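Long-range contact in MobA-like NTP transferase domain-containing protein (Thermus thermophilus, PDB 2DPW), which is of uncharacterised function but probably acts as a MobA-like nucleotidyltransferase: residues 91-103 with 215-227. Sequence-based numbering, arbitrary orientation.
Sequences TGDIPHLTEEAVR and TPYPEVGVDVDRE
Asp93 and Asp223 touch where two loops of the GT-A-type nucleotidyltransferase fold run alongside each other: residues 92-98, between strand 86-91 and helix 99-108, and residues 215-226, between strand 210-214 and helix 227-230. One backbone hydrogen bond ties them, Val224 N to Asp93 O (3.1 Å).

The acidic side chains come next. Asp93 and Asp223 lie side by side and point the same way, and their carboxylates, with planes 49° apart, bring Asp93 OD2 and Asp223 OD2 close together, two acceptors of like charge. Asp225 adds a third carboxylate. Lys24 makes salt bridges to Asp93 and Asp225, and Arg133 makes one to Asp223; these bases would offset the gathered negative charge. In many GT-A nucleotidyltransferases, acidic residues at the end of a central strand bind a metal ion, and this cluster is consistent with such a site.

The middle is mostly van der Waals packing. Ile94 CG2 rests against Val222 O and Asp223 CA, Pro95 CG meets Val224 CG2 at 3.5 Å, and Trp37 of helix 35-44 also packs on Pro95. A more polar approach is made by the His96 ring, which turns its edge, near the ring plane, to Val222 O.

At the helix start, Thr98 is the N-cap: its OG1 accepts from Ala101 N and donates to Glu219 OE2 (3.1 Å), on the anti lone pair. Glu219 gets there by folding back, its chain bent at chi2 (-89°), with CG against Ala101 CB. In the same first turn, Ala101 CA sits over one face of the Tyr217 ring, a CH-pi contact 4.0 Å from the centroid. Beyond the ring, Tyr217 OH donates to Glu100 OE2 at 3.1 Å, meeting it on the anti side, 21° out of the carboxylate plane.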
ATOM      1  N   THR A  91      -3.169  -1.916  -2.991  1.00 27.95           N
ATOM      2  CA  THR A  91      -4.060  -1.144  -3.843  1.00 34.43           C
ATOM      3  C   THR A  91      -4.116  -1.877  -5.191  1.00 30.57           C
ATOM      4  O   THR A  91      -3.187  -2.602  -5.550  1.00 31.28           O
ATOM      5  CB  THR A  91      -3.523   0.267  -4.072  1.00 35.98           C
ATOM      6  OG1 THR A  91      -2.239   0.192  -4.708  1.00 44.13           O
ATOM      7  CG2 THR A  91      -3.403   0.998  -2.757  1.00 20.85           C
ATOM      8  N   GLY A  92      -5.193  -1.685  -5.939  1.00 26.51           N
ATOM      9  CA  GLY A  92      -5.308  -2.370  -7.212  1.00 31.07           C
ATOM     10  C   GLY A  92      -4.669  -1.710  -8.422  1.00 34.09           C
ATOM     11  O   GLY A  92      -5.010  -2.067  -9.547  1.00 39.61           O
ATOM     12  N   ASP A  93      -3.736  -0.780  -8.214  1.00 31.17           N
ATOM     13  CA  ASP A  93      -3.103  -0.087  -9.335  1.00 37.02           C
ATOM     14  C   ASP A  93      -1.591  -0.253  -9.453  1.00 44.18           C
ATOM     15  O   ASP A  93      -0.890   0.645  -9.922  1.00 39.71           O
ATOM     16  CB  ASP A  93      -3.438   1.399  -9.276  1.00 41.01           C
ATOM     17  CG  ASP A  93      -2.751   2.098  -8.137  1.00 48.37           C
ATOM     18  OD1 ASP A  93      -2.507   1.435  -7.103  1.00 44.15           O
ATOM     19  OD2 ASP A  93      -2.465   3.308  -8.275  1.00 61.80           O
ATOM     20  N   ILE A  94      -1.086  -1.394  -9.005  1.00 40.98           N
ATOM     21  CA  ILE A  94       0.331  -1.683  -9.116  1.00 41.57           C
ATOM     22  C   ILE A  94       0.387  -2.994  -9.885  1.00 46.94           C
ATOM     23  O   ILE A  94       0.677  -4.045  -9.323  1.00 52.94           O
ATOM     24  CB  ILE A  94       1.017  -1.838  -7.735  1.00 42.76           C
ATOM     25  CG1 ILE A  94       0.082  -2.555  -6.747  1.00 35.84           C
ATOM     26  CG2 ILE A  94       1.470  -0.465  -7.232  1.00 24.27           C
ATOM     27  CD1 ILE A  94       0.757  -2.967  -5.428  1.00 20.17           C
ATOM     28  N   PRO A  95       0.095  -2.936 -11.194  1.00 42.63           N
ATOM     29  CA  PRO A  95       0.076  -4.060 -12.132  1.00 44.53           C
ATOM     30  C   PRO A  95       1.411  -4.780 -12.338  1.00 46.02           C
ATOM     31  O   PRO A  95       1.438  -5.883 -12.886  1.00 47.13           O
ATOM     32  CB  PRO A  95      -0.436  -3.412 -13.414  1.00 42.91           C
ATOM     33  CG  PRO A  95       0.184  -2.065 -13.348  1.00 45.26           C
ATOM     34  CD  PRO A  95      -0.104  -1.668 -11.921  1.00 45.02           C
ATOM     35  N   HIS A  96       2.509  -4.162 -11.910  1.00 37.09           N
ATOM     36  CA  HIS A  96       3.821  -4.775 -12.053  1.00 41.93           C
ATOM     37  C   HIS A  96       4.135  -5.684 -10.876  1.00 45.30           C
ATOM     38  O   HIS A  96       5.176  -6.344 -10.859  1.00 43.31           O
ATOM     39  CB  HIS A  96       4.915  -3.710 -12.149  1.00 51.20           C
ATOM     40  CG  HIS A  96       4.777  -2.806 -13.329  1.00 55.41           C
ATOM     41  ND1 HIS A  96       4.262  -1.530 -13.236  1.00 51.27           N
ATOM     42  CD2 HIS A  96       5.073  -2.995 -14.638  1.00 52.76           C
ATOM     43  CE1 HIS A  96       4.246  -0.974 -14.431  1.00 51.59           C
ATOM     44  NE2 HIS A  96       4.733  -1.844 -15.301  1.00 63.26           N
ATOM     45  N   LEU A  97       3.242  -5.709  -9.890  1.00 44.28           N
ATOM     46  CA  LEU A  97       3.444  -6.534  -8.708  1.00 44.52           C
ATOM     47  C   LEU A  97       3.704  -7.997  -9.074  1.00 50.56           C
ATOM     48  O   LEU A  97       2.974  -8.590  -9.868  1.00 49.27           O
ATOM     49  CB  LEU A  97       2.234  -6.442  -7.770  1.00 41.91           C
ATOM     50  CG  LEU A  97       2.400  -7.158  -6.414  1.00 41.85           C
ATOM     51  CD1 LEU A  97       3.341  -6.373  -5.515  1.00 30.77           C
ATOM     52  CD2 LEU A  97       1.043  -7.311  -5.744  1.00 43.02           C
ATOM     53  N   THR A  98       4.748  -8.568  -8.475  1.00 55.34           N
ATOM     54  CA  THR A  98       5.144  -9.952  -8.717  1.00 43.23           C
ATOM     55  C   THR A  98       5.100 -10.791  -7.449  1.00 44.91           C
ATOM     56  O   THR A  98       5.165 -10.264  -6.342  1.00 51.67           O
ATOM     57  CB  THR A  98       6.577 -10.030  -9.250  1.00 33.14           C
ATOM     58  OG1 THR A  98       7.480  -9.562  -8.249  1.00 33.26           O
ATOM     59  CG2 THR A  98       6.730  -9.181 -10.458  1.00 23.20           C
ATOM     60  N   GLU A  99       5.007 -12.104  -7.636  1.00 38.75           N
ATOM     61  CA  GLU A  99       4.974 -13.057  -6.543  1.00 39.38           C
ATOM     62  C   GLU A  99       6.259 -12.950  -5.730  1.00 43.38           C
ATOM     63  O   GLU A  99       6.239 -13.016  -4.496  1.00 32.13           O
ATOM     64  CB  GLU A  99       4.822 -14.478  -7.099  1.00 41.83           C
ATOM     65  CG  GLU A  99       5.219 -15.602  -6.137  1.00 57.84           C
ATOM     66  CD  GLU A  99       5.106 -16.980  -6.770  1.00 65.16           C
ATOM     67  OE1 GLU A  99       4.856 -17.054  -7.989  1.00 66.50           O
ATOM     68  OE2 GLU A  99       5.271 -17.993  -6.055  1.00 70.38           O
ATOM     69  N   GLU A 100       7.379 -12.779  -6.423  1.00 40.07           N
ATOM     70  CA  GLU A 100       8.660 -12.673  -5.743  1.00 42.88           C
ATOM     71  C   GLU A 100       8.637 -11.496  -4.778  1.00 41.83           C
ATOM     72  O   GLU A 100       9.062 -11.608  -3.623  1.00 41.80           O
ATOM     73  CB  GLU A 100       9.781 -12.497  -6.762  1.00 43.17           C
ATOM     74  CG  GLU A 100      11.152 -12.832  -6.219  1.00 53.50           C
ATOM     75  CD  GLU A 100      12.212 -12.832  -7.301  1.00 64.59           C
ATOM     76  OE1 GLU A 100      11.857 -13.138  -8.458  1.00 80.64           O
ATOM     77  OE2 GLU A 100      13.393 -12.542  -6.999  1.00 47.63           O
ATOM     78  N   ALA A 101       8.131 -10.366  -5.263  1.00 35.56           N
ATOM     79  CA  ALA A 101       8.025  -9.164  -4.451  1.00 35.90           C
ATOM     80  C   ALA A 101       7.126  -9.439  -3.242  1.00 37.48           C
ATOM     81  O   ALA A 101       7.432  -9.060  -2.117  1.00 39.03           O
ATOM     82  CB  ALA A 101       7.452  -8.030  -5.285  1.00 33.77           C
ATOM     83  N   VAL A 102       6.011 -10.112  -3.472  1.00 32.48           N
ATOM     84  CA  VAL A 102       5.106 -10.410  -2.383  1.00 35.90           C
ATOM     85  C   VAL A 102       5.732 -11.311  -1.312  1.00 43.56           C
ATOM     86  O   VAL A 102       5.637 -11.024  -0.109  1.00 45.98           O
ATOM     87  CB  VAL A 102       3.822 -11.062  -2.911  1.00 33.03           C
ATOM     88  CG1 VAL A 102       2.979 -11.564  -1.747  1.00 35.54           C
ATOM     89  CG2 VAL A 102       3.038 -10.052  -3.731  1.00 26.24           C
ATOM     90  N   ARG A 103       6.379 -12.389  -1.742  1.00 37.66           N
ATOM     91  CA  ARG A 103       6.978 -13.302  -0.791  1.00 37.12           C
ATOM     92  C   ARG A 103       8.098 -12.662  -0.000  1.00 37.52           C
ATOM     93  O   ARG A 103       8.297 -12.987   1.164  1.00 41.26           O
ATOM     94  CB  ARG A 103       7.457 -14.565  -1.501  1.00 34.70           C
ATOM     95  CG  ARG A 103       6.291 -15.426  -1.949  1.00 52.43           C
ATOM     96  CD  ARG A 103       6.677 -16.798  -2.458  1.00 43.12           C
ATOM     97  NE  ARG A 103       5.507 -17.671  -2.400  1.00 62.58           N
ATOM     98  CZ  ARG A 103       5.430 -18.876  -2.951  1.00 71.46           C
ATOM     99  NH1 ARG A 103       6.464 -19.374  -3.621  1.00 83.81           N
ATOM    100  NH2 ARG A 103       4.313 -19.582  -2.828  1.00 68.69           N
ATOM    101  N   THR A 215      12.286  -2.898   0.753  1.00 51.32           N
ATOM    102  CA  THR A 215      11.932  -3.917  -0.220  1.00 47.01           C
ATOM    103  C   THR A 215      12.521  -3.581  -1.578  1.00 49.78           C
ATOM    104  O   THR A 215      12.061  -2.661  -2.244  1.00 51.31           O
ATOM    105  CB  THR A 215      10.417  -4.018  -0.310  1.00 56.55           C
ATOM    106  OG1 THR A 215       9.893  -4.252   1.002  1.00 58.37           O
ATOM    107  CG2 THR A 215      10.003  -5.147  -1.227  1.00 58.32           C
ATOM    108  N   PRO A 216      13.530  -4.356  -2.015  1.00 50.71           N
ATOM    109  CA  PRO A 216      14.280  -4.243  -3.270  1.00 43.52           C
ATOM    110  C   PRO A 216      13.437  -4.287  -4.528  1.00 50.97           C
ATOM    111  O   PRO A 216      13.895  -3.906  -5.597  1.00 57.74           O
ATOM    112  CB  PRO A 216      15.237  -5.426  -3.213  1.00 40.81           C
ATOM    113  CG  PRO A 216      15.256  -5.822  -1.777  1.00 46.85           C
ATOM    114  CD  PRO A 216      13.842  -5.637  -1.372  1.00 47.74           C
ATOM    115  N   TYR A 217      12.206  -4.759  -4.404  1.00 54.25           N
ATOM    116  CA  TYR A 217      11.323  -4.848  -5.554  1.00 49.72           C
ATOM    117  C   TYR A 217      10.458  -3.603  -5.688  1.00 48.54           C
ATOM    118  O   TYR A 217       9.491  -3.423  -4.958  1.00 51.53           O
ATOM    119  CB  TYR A 217      10.444  -6.075  -5.426  1.00 46.33           C
ATOM    120  CG  TYR A 217      11.224  -7.329  -5.129  1.00 51.16           C
ATOM    121  CD1 TYR A 217      11.777  -7.550  -3.866  1.00 44.56           C
ATOM    122  CD2 TYR A 217      11.395  -8.305  -6.110  1.00 56.38           C
ATOM    123  CE1 TYR A 217      12.476  -8.719  -3.586  1.00 46.06           C
ATOM    124  CE2 TYR A 217      12.089  -9.477  -5.844  1.00 52.19           C
ATOM    125  CZ  TYR A 217      12.625  -9.685  -4.585  1.00 51.57           C
ATOM    126  OH  TYR A 217      13.271 -10.873  -4.339  1.00 35.76           O
ATOM    127  N   PRO A 218      10.803  -2.723  -6.633  1.00 46.03           N
ATOM    128  CA  PRO A 218      10.067  -1.482  -6.876  1.00 47.04           C
ATOM    129  C   PRO A 218       8.643  -1.646  -7.426  1.00 51.50           C
ATOM    130  O   PRO A 218       7.872  -0.683  -7.469  1.00 48.07           O
ATOM    131  CB  PRO A 218      10.988  -0.727  -7.831  1.00 41.09           C
ATOM    132  CG  PRO A 218      11.675  -1.824  -8.566  1.00 46.98           C
ATOM    133  CD  PRO A 218      12.011  -2.785  -7.470  1.00 36.55           C
ATOM    134  N   GLU A 219       8.293  -2.855  -7.858  1.00 54.28           N
ATOM    135  CA  GLU A 219       6.945  -3.107  -8.378  1.00 50.28           C
ATOM    136  C   GLU A 219       5.963  -3.012  -7.219  1.00 49.67           C
ATOM    137  O   GLU A 219       4.745  -3.008  -7.410  1.00 55.36           O
ATOM    138  CB  GLU A 219       6.848  -4.494  -9.029  1.00 45.84           C
ATOM    139  CG  GLU A 219       7.354  -5.638  -8.181  1.00 42.56           C
ATOM    140  CD  GLU A 219       8.840  -5.896  -8.370  1.00 49.81           C
ATOM    141  OE1 GLU A 219       9.646  -4.949  -8.236  1.00 53.93           O
ATOM    142  OE2 GLU A 219       9.203  -7.057  -8.652  1.00 53.68           O
ATOM    143  N   VAL A 220       6.522  -2.924  -6.017  1.00 38.33           N
ATOM    144  CA  VAL A 220       5.753  -2.811  -4.800  1.00 37.29           C
ATOM    145  C   VAL A 220       5.169  -1.407  -4.650  1.00 38.90           C
ATOM    146  O   VAL A 220       4.242  -1.191  -3.869  1.00 40.64           O
ATOM    147  CB  VAL A 220       6.645  -3.112  -3.584  1.00 37.31           C
ATOM    148  CG1 VAL A 220       7.224  -1.834  -3.009  1.00 36.73           C
ATOM    149  CG2 VAL A 220       5.864  -3.826  -2.553  1.00 45.26           C
ATOM    150  N   GLY A 221       5.707  -0.459  -5.409  1.00 33.25           N
ATOM    151  CA  GLY A 221       5.233   0.911  -5.307  1.00 47.90           C
ATOM    152  C   GLY A 221       4.970   1.676  -6.593  1.00 50.69           C
ATOM    153  O   GLY A 221       4.275   2.688  -6.572  1.00 55.48           O
ATOM    154  N   VAL A 222       5.522   1.214  -7.711  1.00 60.18           N
ATOM    155  CA  VAL A 222       5.306   1.898  -8.983  1.00 53.54           C
ATOM    156  C   VAL A 222       3.909   1.606  -9.507  1.00 49.04           C
ATOM    157  O   VAL A 222       3.655   0.557 -10.111  1.00 50.21           O
ATOM    158  CB  VAL A 222       6.321   1.461 -10.053  1.00 51.62           C
ATOM    159  CG1 VAL A 222       6.104   2.268 -11.316  1.00 59.98           C
ATOM    160  CG2 VAL A 222       7.730   1.652  -9.547  1.00 51.89           C
ATOM    161  N   ASP A 223       3.004   2.541  -9.265  1.00 48.12           N
ATOM    162  CA  ASP A 223       1.629   2.397  -9.707  1.00 57.66           C
ATOM    163  C   ASP A 223       1.431   3.053 -11.069  1.00 53.48           C
ATOM    164  O   ASP A 223       2.365   3.596 -11.652  1.00 56.07           O
ATOM    165  CB  ASP A 223       0.694   3.040  -8.687  1.00 63.95           C
ATOM    166  CG  ASP A 223       0.969   4.517  -8.507  1.00 69.77           C
ATOM    167  OD1 ASP A 223       2.089   4.864  -8.075  1.00 72.08           O
ATOM    168  OD2 ASP A 223       0.068   5.331  -8.804  1.00 70.58           O
ATOM    169  N   VAL A 224       0.204   2.989 -11.567  1.00 53.49           N
ATOM    170  CA  VAL A 224      -0.158   3.580 -12.850  1.00 51.65           C
ATOM    171  C   VAL A 224      -1.130   4.725 -12.573  1.00 57.08           C
ATOM    172  O   VAL A 224      -2.156   4.535 -11.914  1.00 59.50           O
ATOM    173  CB  VAL A 224      -0.840   2.541 -13.762  1.00 49.21           C
ATOM    174  CG1 VAL A 224      -1.273   3.189 -15.049  1.00 49.05           C
ATOM    175  CG2 VAL A 224       0.106   1.384 -14.039  1.00 41.35           C
ATOM    176  N   ASP A 225      -0.805   5.913 -13.075  1.00 66.44           N
ATOM    177  CA  ASP A 225      -1.650   7.080 -12.851  1.00 72.85           C
ATOM    178  C   ASP A 225      -2.225   7.719 -14.103  1.00 75.75           C
ATOM    179  O   ASP A 225      -3.201   8.468 -14.024  1.00 75.52           O
ATOM    180  CB  ASP A 225      -0.875   8.134 -12.064  1.00 78.30           C
ATOM    181  CG  ASP A 225      -0.609   7.710 -10.634  1.00 93.13           C
ATOM    182  OD1 ASP A 225      -1.587   7.527  -9.873  1.00 97.69           O
ATOM    183  OD2 ASP A 225       0.576   7.561 -10.269  1.00 94.82           O
ATOM    184  N   ARG A 226      -1.634   7.426 -15.255  1.00 75.01           N
ATOM    185  CA  ARG A 226      -2.116   8.011 -16.492  1.00 80.67           C
ATOM    186  C   ARG A 226      -1.709   7.212 -17.724  1.00 76.81           C
ATOM    187  O   ARG A 226      -0.958   6.246 -17.621  1.00 74.88           O
ATOM    188  CB  ARG A 226      -1.599   9.447 -16.592  1.00 96.58           C
ATOM    189  CG  ARG A 226      -2.224  10.433 -15.563  1.00105.74           C
ATOM    190  CD  ARG A 226      -1.424  11.768 -15.566  1.00113.12           C
ATOM    191  NE  ARG A 226      -1.184  12.251 -16.945  1.00116.65           N
ATOM    192  CZ  ARG A 226      -0.134  13.018 -17.293  1.00111.77           C
ATOM    193  NH1 ARG A 226       0.024  13.420 -18.567  1.00107.11           N
ATOM    194  NH2 ARG A 226       0.768  13.388 -16.364  1.00102.57           N
ATOM    195  N   GLU A 227      -2.197   7.632 -18.887  1.00 68.94           N
ATOM    196  CA  GLU A 227      -1.913   6.939 -20.136  1.00 71.50           C
ATOM    197  C   GLU A 227      -0.466   6.511 -20.423  1.00 74.75           C
ATOM    198  O   GLU A 227      -0.220   5.345 -20.733  1.00 71.87           O
ATOM    199  CB  GLU A 227      -2.447   7.753 -21.317  1.00 77.62           C
ATOM    200  CG  GLU A 227      -3.901   7.465 -21.664  1.00 74.71           C
ATOM    201  CD  GLU A 227      -4.880   8.241 -20.813  1.00 78.21           C
ATOM    202  OE1 GLU A 227      -4.450   8.802 -19.779  1.00 73.68           O
ATOM    203  OE2 GLU A 227      -6.078   8.282 -21.181  1.00 69.39           O
TER